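Long-range contacts in polymerase cofactor VP35 (Reston ebolavirus, PDB 3KS8), which binds double-stranded RNA through its C-terminal domain and probably serves the viral polymerase as a cofactor: residues Asp101-Glu106 against Ile122-Arg127; Pro137-Arg142 against Trp168-Lys173. All coordinates share one frame; numbering follows the deposited sequence.

Contact 1 (Asp101-Glu106 against Ile122-Arg127). With nucleotides of chain B; nucleotides of chain A.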
loop_
_atom_site.group_PDB
_atom_site.type_symbol
_atom_site.label_atom_id
_atom_site.label_comp_id
_atom_site.label_asym_id
_atom_site.label_seq_id
_atom_site.Cartn_x
_atom_site.Cartn_y
_atom_site.Cartn_z
ATOM N N ASP D 101 -1.774 -18.038 6.486
ATOM C CA ASP D 101 -2.163 -18.394 5.126
ATOM C C ASP D 101 -2.666 -17.185 4.350
ATOM O O ASP D 101 -2.164 -16.896 3.252
ATOM C CB ASP D 101 -3.197 -19.515 5.150
ATOM C CG ASP D 101 -2.570 -20.861 5.472
ATOM O OD1 ASP D 101 -1.646 -21.275 4.729
ATOM O OD2 ASP D 101 -2.990 -21.493 6.469
ATOM N N THR D 102 -3.645 -16.477 4.914
ATOM C CA THR D 102 -4.045 -15.195 4.353
ATOM C C THR D 102 -2.799 -14.406 3.950
ATOM O O THR D 102 -2.739 -13.825 2.859
ATOM C CB THR D 102 -4.830 -14.360 5.355
ATOM O OG1 THR D 102 -6.062 -15.024 5.687
ATOM C CG2 THR D 102 -5.118 -12.985 4.766
ATOM N N ILE D 103 -1.794 -14.420 4.822
ATOM C CA ILE D 103 -0.590 -13.605 4.640
ATOM C C ILE D 103 0.312 -14.106 3.512
ATOM O O ILE D 103 0.901 -13.313 2.777
ATOM C CB ILE D 103 0.233 -13.524 5.948
ATOM C CG1 ILE D 103 -0.473 -12.607 6.958
ATOM C CG2 ILE D 103 1.655 -13.032 5.656
ATOM C CD1 ILE D 103 0.085 -12.689 8.370
ATOM N N HIS D 104 0.430 -15.423 3.379
ATOM C CA HIS D 104 1.230 -16.002 2.307
ATOM C C HIS D 104 0.588 -15.652 0.976
ATOM O O HIS D 104 1.262 -15.306 0.011
ATOM C CB HIS D 104 1.301 -17.524 2.466
ATOM C CG HIS D 104 2.183 -18.202 1.460
ATOM N ND1 HIS D 104 1.773 -19.297 0.729
ATOM C CD2 HIS D 104 3.456 -17.946 1.073
ATOM C CE1 HIS D 104 2.755 -19.683 -0.068
ATOM N NE2 HIS D 104 3.787 -18.880 0.120
ATOM N N ALA D 105 -0.736 -15.730 0.936
ATOM C CA ALA D 105 -1.471 -15.496 -0.296
ATOM C C ALA D 105 -1.265 -14.057 -0.776
ATOM O O ALA D 105 -1.014 -13.816 -1.954
ATOM C CB ALA D 105 -2.936 -15.787 -0.073
ATOM N N GLU D 106 -1.358 -13.095 0.139
ATOM C CA GLU D 106 -1.105 -11.700 -0.221
ATOM C C GLU D 106 0.347 -11.481 -0.662
ATOM O O GLU D 106 0.625 -10.696 -1.580
ATOM C CB GLU D 106 -1.460 -10.766 0.929
ATOM C CG GLU D 106 -1.180 -9.317 0.616
ATOM C CD GLU D 106 -1.989 -8.811 -0.565
ATOM O OE1 GLU D 106 -1.395 -8.151 -1.449
ATOM O OE2 GLU D 106 -3.217 -9.074 -0.602
ATOM N N ILE D 122 5.238 -4.788 2.598
ATOM C CA ILE D 122 4.475 -3.586 2.876
ATOM C C ILE D 122 2.978 -3.753 2.537
ATOM O O ILE D 122 2.108 -3.274 3.277
ATOM C CB ILE D 122 5.069 -2.413 2.091
ATOM C CG1 ILE D 122 6.460 -2.097 2.633
ATOM C CG2 ILE D 122 4.148 -1.207 2.145
ATOM C CD1 ILE D 122 7.025 -0.798 2.155
ATOM N N GLN D 123 2.677 -4.435 1.434
ATOM C CA GLN D 123 1.295 -4.625 1.014
ATOM C C GLN D 123 0.551 -5.448 2.038
ATOM O O GLN D 123 -0.609 -5.176 2.348
ATOM C CB GLN D 123 1.203 -5.333 -0.343
ATOM C CG GLN D 123 1.927 -4.658 -1.501
ATOM C CD GLN D 123 1.374 -3.289 -1.855
ATOM O OE1 GLN D 123 1.700 -2.734 -2.902
ATOM N NE2 GLN D 123 0.523 -2.748 -1.005
ATOM N N ILE D 124 1.209 -6.466 2.571
ATOM C CA ILE D 124 0.613 -7.238 3.664
ATOM C C ILE D 124 0.161 -6.334 4.810
ATOM O O ILE D 124 -0.948 -6.469 5.305
ATOM C CB ILE D 124 1.582 -8.290 4.223
ATOM C CG1 ILE D 124 1.821 -9.392 3.185
ATOM C CG2 ILE D 124 1.006 -8.891 5.485
ATOM C CD1 ILE D 124 3.139 -10.101 3.336
ATOM N N THR D 125 1.009 -5.406 5.235
ATOM C CA THR D 125 0.677 -4.584 6.394
ATOM C C THR D 125 -0.524 -3.714 6.069
ATOM O O THR D 125 -1.363 -3.448 6.923
ATOM C CB THR D 125 1.883 -3.715 6.856
ATOM O OG1 THR D 125 2.217 -2.760 5.846
ATOM C CG2 THR D 125 3.092 -4.577 7.101
ATOM N N LYS D 126 -0.627 -3.301 4.813
ATOM C CA LYS D 126 -1.686 -2.385 4.394
ATOM C C LYS D 126 -2.966 -3.084 3.961
ATOM O O LYS D 126 -4.018 -2.449 3.931
ATOM C CB LYS D 126 -1.184 -1.497 3.264
ATOM C CG LYS D 126 -0.162 -0.488 3.725
ATOM C CD LYS D 126 0.442 0.258 2.579
ATOM C CE LYS D 126 1.638 1.082 3.034
ATOM N NZ LYS D 126 1.261 2.228 3.875
ATOM N N ARG D 127 -2.887 -4.376 3.636
ATOM C CA ARG D 127 -4.033 -5.100 3.073
ATOM C C ARG D 127 -4.613 -6.171 3.993
ATOM O O ARG D 127 -5.813 -6.430 3.958
ATOM C CB ARG D 127 -3.665 -5.748 1.741
ATOM C CG ARG D 127 -3.633 -4.762 0.599
ATOM C CD ARG D 127 -3.028 -5.363 -0.647
ATOM N NE ARG D 127 -2.717 -4.332 -1.626
ATOM C CZ ARG D 127 -1.858 -4.484 -2.628
ATOM N NH1 ARG D 127 -1.219 -5.638 -2.787
ATOM N NH2 ARG D 127 -1.640 -3.481 -3.470
ATOM P P U B 18 -0.908 4.149 1.097
ATOM O OP1 U B 18 -2.330 3.776 1.281
ATOM O OP2 U B 18 -0.016 4.219 2.266
ATOM O "O5'" U B 18 -0.139 3.178 0.083
ATOM C "C5'" U B 18 -0.625 2.849 -1.202
ATOM C "C4'" U B 18 0.426 2.106 -2.005
ATOM O "O4'" U B 18 1.687 2.828 -2.069
ATOM C "C3'" U B 18 0.869 0.771 -1.432
ATOM O "O3'" U B 18 -0.157 -0.191 -1.566
ATOM C "C2'" U B 18 2.082 0.519 -2.320
ATOM O "O2'" U B 18 1.725 0.171 -3.658
ATOM C "C1'" U B 18 2.742 1.899 -2.292
ATOM N N1 U B 18 3.796 2.099 -1.247
ATOM C C2 U B 18 5.097 1.702 -1.488
ATOM O O2 U B 18 5.486 1.157 -2.503
ATOM N N3 U B 18 5.974 1.949 -0.472
ATOM C C4 U B 18 5.712 2.546 0.731
ATOM O O4 U B 18 6.628 2.687 1.533
ATOM C C5 U B 18 4.345 2.957 0.910
ATOM C C6 U B 18 3.465 2.723 -0.065
ATOM O "O5'" A A 1 15.809 -0.037 -0.965
ATOM C "C5'" A A 1 15.831 -1.407 -1.369
ATOM C "C4'" A A 1 14.779 -1.728 -2.424
ATOM O "O4'" A A 1 13.610 -2.316 -1.791
ATOM C "C3'" A A 1 14.228 -0.550 -3.219
ATOM O "O3'" A A 1 15.020 -0.275 -4.370
ATOM C "C2'" A A 1 12.817 -1.022 -3.574
ATOM O "O2'" A A 1 12.747 -1.937 -4.656
ATOM C "C1'" A A 1 12.427 -1.694 -2.268
ATOM N N9 A A 1 11.956 -0.764 -1.245
ATOM C C8 A A 1 12.684 -0.273 -0.189
ATOM N N7 A A 1 12.015 0.553 0.591
ATOM C C5 A A 1 10.761 0.610 0.007
ATOM C C6 A A 1 9.595 1.311 0.361
ATOM N N6 A A 1 9.516 2.119 1.425
ATOM N N1 A A 1 8.515 1.152 -0.436
ATOM C C2 A A 1 8.601 0.345 -1.504
ATOM N N3 A A 1 9.644 -0.374 -1.937
ATOM C C4 A A 1 10.703 -0.195 -1.128
#
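E106 and I124 sit nearest each other where helix segments 101-106 and 122-127 run at 127° to one another, their axes 9.7 Å apart at closest approach. E106 does most of the touching. The E106 and I124 side chains run past each other in opposite directions, E106 CG, anti to the backbone N, resting 4.0 Å from I124 CG1. The bend at chi2 then brings the carboxylate to R127, whose NH1 gives a hydrogen bond to E106 OE1 at 2.9 Å, part of a salt bridge. The N-H points at the oxygen at 159° and OE1 lies in the guanidinium plane, yet the carboxylate is met on its syn side and out of its own plane, the two flat groups being turned 65° apart. Deeper in, I103 and I124 cross at about a right angle, I103 CG2 lying 4.0 Å from I124 CD1, and M72 of helix 65-75 packs on both. This corner belongs to the helical bundle of the RNA-binding domain of VP35, and the far side of 122-127 meets the end of the double helix. There Q123 NE2 gives a hydrogen bond to O3' of U18 of chain B at 2.7 Å, while the same amide nitrogen lies over one face of the R127 guanidinium. K126 NZ hydrogen-bonds to OP2 of U18 of chain B at 2.9 Å. I122 CD1 comes within 3.6 Å of N1 of A1 of chain A, an apolar tip against an end base. The other carboxylate oxygen, E106 OE2, forms a salt bridge with R166 of the second subunit.

Contact 2 (Pro137-Arg142 against Trp168-Lys173)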
loop_
_atom_site.group_PDB
_atom_site.type_symbol
_atom_site.label_atom_id
_atom_site.label_comp_id
_atom_site.label_asym_id
_atom_site.label_seq_id
_atom_site.Cartn_x
_atom_site.Cartn_y
_atom_site.Cartn_z
ATOM N N PRO D 137 5.069 -4.401 17.783
ATOM C CA PRO D 137 5.458 -5.035 19.038
ATOM C C PRO D 137 6.617 -4.324 19.721
ATOM O O PRO D 137 7.504 -3.808 19.039
ATOM C CB PRO D 137 5.890 -6.432 18.600
ATOM C CG PRO D 137 6.272 -6.308 17.167
ATOM C CD PRO D 137 5.643 -5.067 16.605
ATOM N N ILE D 138 6.598 -4.320 21.055
ATOM C CA ILE D 138 7.704 -3.816 21.861
ATOM C C ILE D 138 8.755 -4.911 21.929
ATOM O O ILE D 138 8.441 -6.086 22.097
ATOM C CB ILE D 138 7.279 -3.460 23.312
ATOM C CG1 ILE D 138 6.205 -2.362 23.351
ATOM C CG2 ILE D 138 8.487 -2.984 24.118
ATOM C CD1 ILE D 138 4.938 -2.651 22.547
ATOM N N ILE D 139 10.007 -4.524 21.776
ATOM C CA ILE D 139 11.110 -5.454 21.837
ATOM C C ILE D 139 12.128 -4.868 22.796
ATOM O O ILE D 139 12.773 -3.874 22.472
ATOM C CB ILE D 139 11.734 -5.636 20.457
ATOM C CG1 ILE D 139 10.713 -6.284 19.521
ATOM C CG2 ILE D 139 13.003 -6.474 20.547
ATOM C CD1 ILE D 139 11.145 -6.315 18.070
ATOM N N HIS D 140 12.244 -5.461 23.984
ATOM C CA HIS D 140 13.165 -4.966 25.010
ATOM C C HIS D 140 14.615 -5.305 24.695
ATOM O O HIS D 140 14.966 -6.471 24.525
ATOM C CB HIS D 140 12.793 -5.515 26.385
ATOM C CG HIS D 140 11.539 -4.926 26.944
ATOM N ND1 HIS D 140 11.511 -3.701 27.576
ATOM C CD2 HIS D 140 10.264 -5.383 26.954
ATOM C CE1 HIS D 140 10.274 -3.431 27.954
ATOM N NE2 HIS D 140 9.497 -4.435 27.586
ATOM N N ILE D 141 15.445 -4.271 24.609
ATOM C CA ILE D 141 16.868 -4.433 24.360
ATOM C C ILE D 141 17.646 -3.620 25.381
ATOM O O ILE D 141 17.071 -2.811 26.116
ATOM C CB ILE D 141 17.234 -3.973 22.938
ATOM C CG1 ILE D 141 17.063 -2.466 22.790
ATOM C CG2 ILE D 141 16.347 -4.664 21.926
ATOM C CD1 ILE D 141 17.553 -1.943 21.460
ATOM N N ARG D 142 18.954 -3.837 25.433
ATOM C CA ARG D 142 19.813 -3.084 26.342
ATOM C C ARG D 142 20.109 -1.684 25.824
ATOM O O ARG D 142 19.733 -0.671 26.441
ATOM C CB ARG D 142 21.112 -3.853 26.563
ATOM C CG ARG D 142 20.849 -5.112 27.309
ATOM C CD ARG D 142 21.995 -6.054 27.319
ATOM N NE ARG D 142 21.585 -7.244 28.036
ATOM C CZ ARG D 142 22.177 -8.422 27.937
ATOM N NH1 ARG D 142 23.226 -8.570 27.141
ATOM N NH2 ARG D 142 21.708 -9.450 28.631
ATOM N N TRP D 168 5.531 1.593 10.817
ATOM C CA TRP D 168 6.147 1.318 12.108
ATOM C C TRP D 168 6.210 -0.189 12.386
ATOM O O TRP D 168 5.211 -0.815 12.732
ATOM C CB TRP D 168 5.387 2.050 13.212
ATOM C CG TRP D 168 5.415 3.526 13.027
ATOM C CD1 TRP D 168 4.442 4.305 12.465
ATOM C CD2 TRP D 168 6.479 4.417 13.396
ATOM N NE1 TRP D 168 4.835 5.627 12.466
ATOM C CE2 TRP D 168 6.081 5.719 13.033
ATOM C CE3 TRP D 168 7.726 4.238 14.004
ATOM C CZ2 TRP D 168 6.888 6.835 13.254
ATOM C CZ3 TRP D 168 8.526 5.347 14.218
ATOM C CH2 TRP D 168 8.104 6.626 13.846
ATOM N N VAL D 169 7.404 -0.750 12.244
ATOM C CA VAL D 169 7.627 -2.190 12.271
ATOM C C VAL D 169 7.607 -2.732 13.692
ATOM O O VAL D 169 6.921 -3.721 13.986
ATOM C CB VAL D 169 8.997 -2.519 11.635
ATOM C CG1 VAL D 169 9.261 -4.021 11.639
ATOM C CG2 VAL D 169 9.072 -1.949 10.221
ATOM N N CYS D 170 8.375 -2.087 14.569
ATOM C CA CYS D 170 8.449 -2.478 15.970
ATOM C C CYS D 170 8.991 -1.328 16.796
ATOM O O CYS D 170 9.424 -0.314 16.251
ATOM C CB CYS D 170 9.372 -3.682 16.142
ATOM S SG CYS D 170 11.009 -3.413 15.461
ATOM N N LEU D 171 8.985 -1.502 18.113
ATOM C CA LEU D 171 9.462 -0.473 19.018
ATOM C C LEU D 171 10.556 -1.042 19.900
ATOM O O LEU D 171 10.312 -1.947 20.677
ATOM C CB LEU D 171 8.311 0.062 19.864
ATOM C CG LEU D 171 7.187 0.717 19.049
ATOM C CD1 LEU D 171 5.894 0.786 19.870
ATOM C CD2 LEU D 171 7.594 2.118 18.546
ATOM N N PHE D 172 11.770 -0.520 19.747
ATOM C CA PHE D 172 12.907 -0.948 20.544
ATOM C C PHE D 172 12.974 -0.163 21.840
ATOM O O PHE D 172 13.202 1.042 21.818
ATOM C CB PHE D 172 14.189 -0.757 19.749
ATOM C CG PHE D 172 14.267 -1.643 18.552
ATOM C CD1 PHE D 172 14.362 -3.020 18.708
ATOM C CD2 PHE D 172 14.218 -1.118 17.270
ATOM C CE1 PHE D 172 14.410 -3.858 17.609
ATOM C CE2 PHE D 172 14.269 -1.957 16.163
ATOM C CZ PHE D 172 14.367 -3.328 16.337
ATOM N N LYS D 173 12.760 -0.853 22.960
ATOM C CA LYS D 173 12.809 -0.229 24.283
ATOM C C LYS D 173 14.114 -0.575 24.991
ATOM O O LYS D 173 14.382 -1.729 25.297
ATOM C CB LYS D 173 11.616 -0.678 25.121
ATOM C CG LYS D 173 11.421 0.146 26.375
ATOM C CD LYS D 173 10.070 -0.117 27.017
ATOM C CE LYS D 173 10.006 0.477 28.419
ATOM N NZ LYS D 173 10.441 1.903 28.447
#
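Strand 138-140 is an outermost strand of the mixed four-stranded sheet, and it pairs in parallel with strand 168-173, which on its other side pairs antiparallel with strand 179-183. Four backbone hydrogen bonds zigzag between the segments: L171 N to P137 O at 2.9 Å, I139 N to L171 O at 2.8 Å, K173 N to I139 O, and I141 N to K173 O. I139, L171 and K173 each use both N-H and C=O across the pair, while P137 gives it its C=O and I141 its N-H. On the face with I138, L171, H140 and K173, the histidine and lysine lie side by side and point the same way, H140 CE1 3.4 Å from K173 CD. K173 is extended as far as CE before bending at chi4, with CD oblique to the imidazole, and I138 CG2 covers one ring face near the rim. The other face is apolar: I139 lies beside F172, its CB 4.1 Å from F172 CD1, and its CD1 reaches C170 CB at 3.7 Å. I141 crosses the same phenylalanine side chain at a slant, its CD1 4.0 Å from F172 CB. At the near end the P137 ring packs on C170, and Q85 of helix 82-97 touches both I139 and C170, bringing the helical part of the chain against this face. Parallel pairing of strands 138-140 and 168-173 forms one margin of the small beta-sheet subdomain beside the helical bundle of filoviral VP35.

In the fold
Contact 1 closes before contact 2 opens, and helix 117-127 is followed in the chain by strand 138-140, so the two lie in series. Their centres are 22 Å apart, on opposite sides of the chain's centre, and their nearest atoms stay about 7 Å from each other without touching. Helix 82-97 bridges them, meeting I103, I122 and T125 of contact 1 and P137, I139 and C170 of contact 2. RNA separates them in role: contact 1 bonds directly to U18 of chain B and reaches the second subunit, whereas the nearest atom of contact 2 is about 9 Å from the nucleic acid and no other protein chain of the assembly touches its segments.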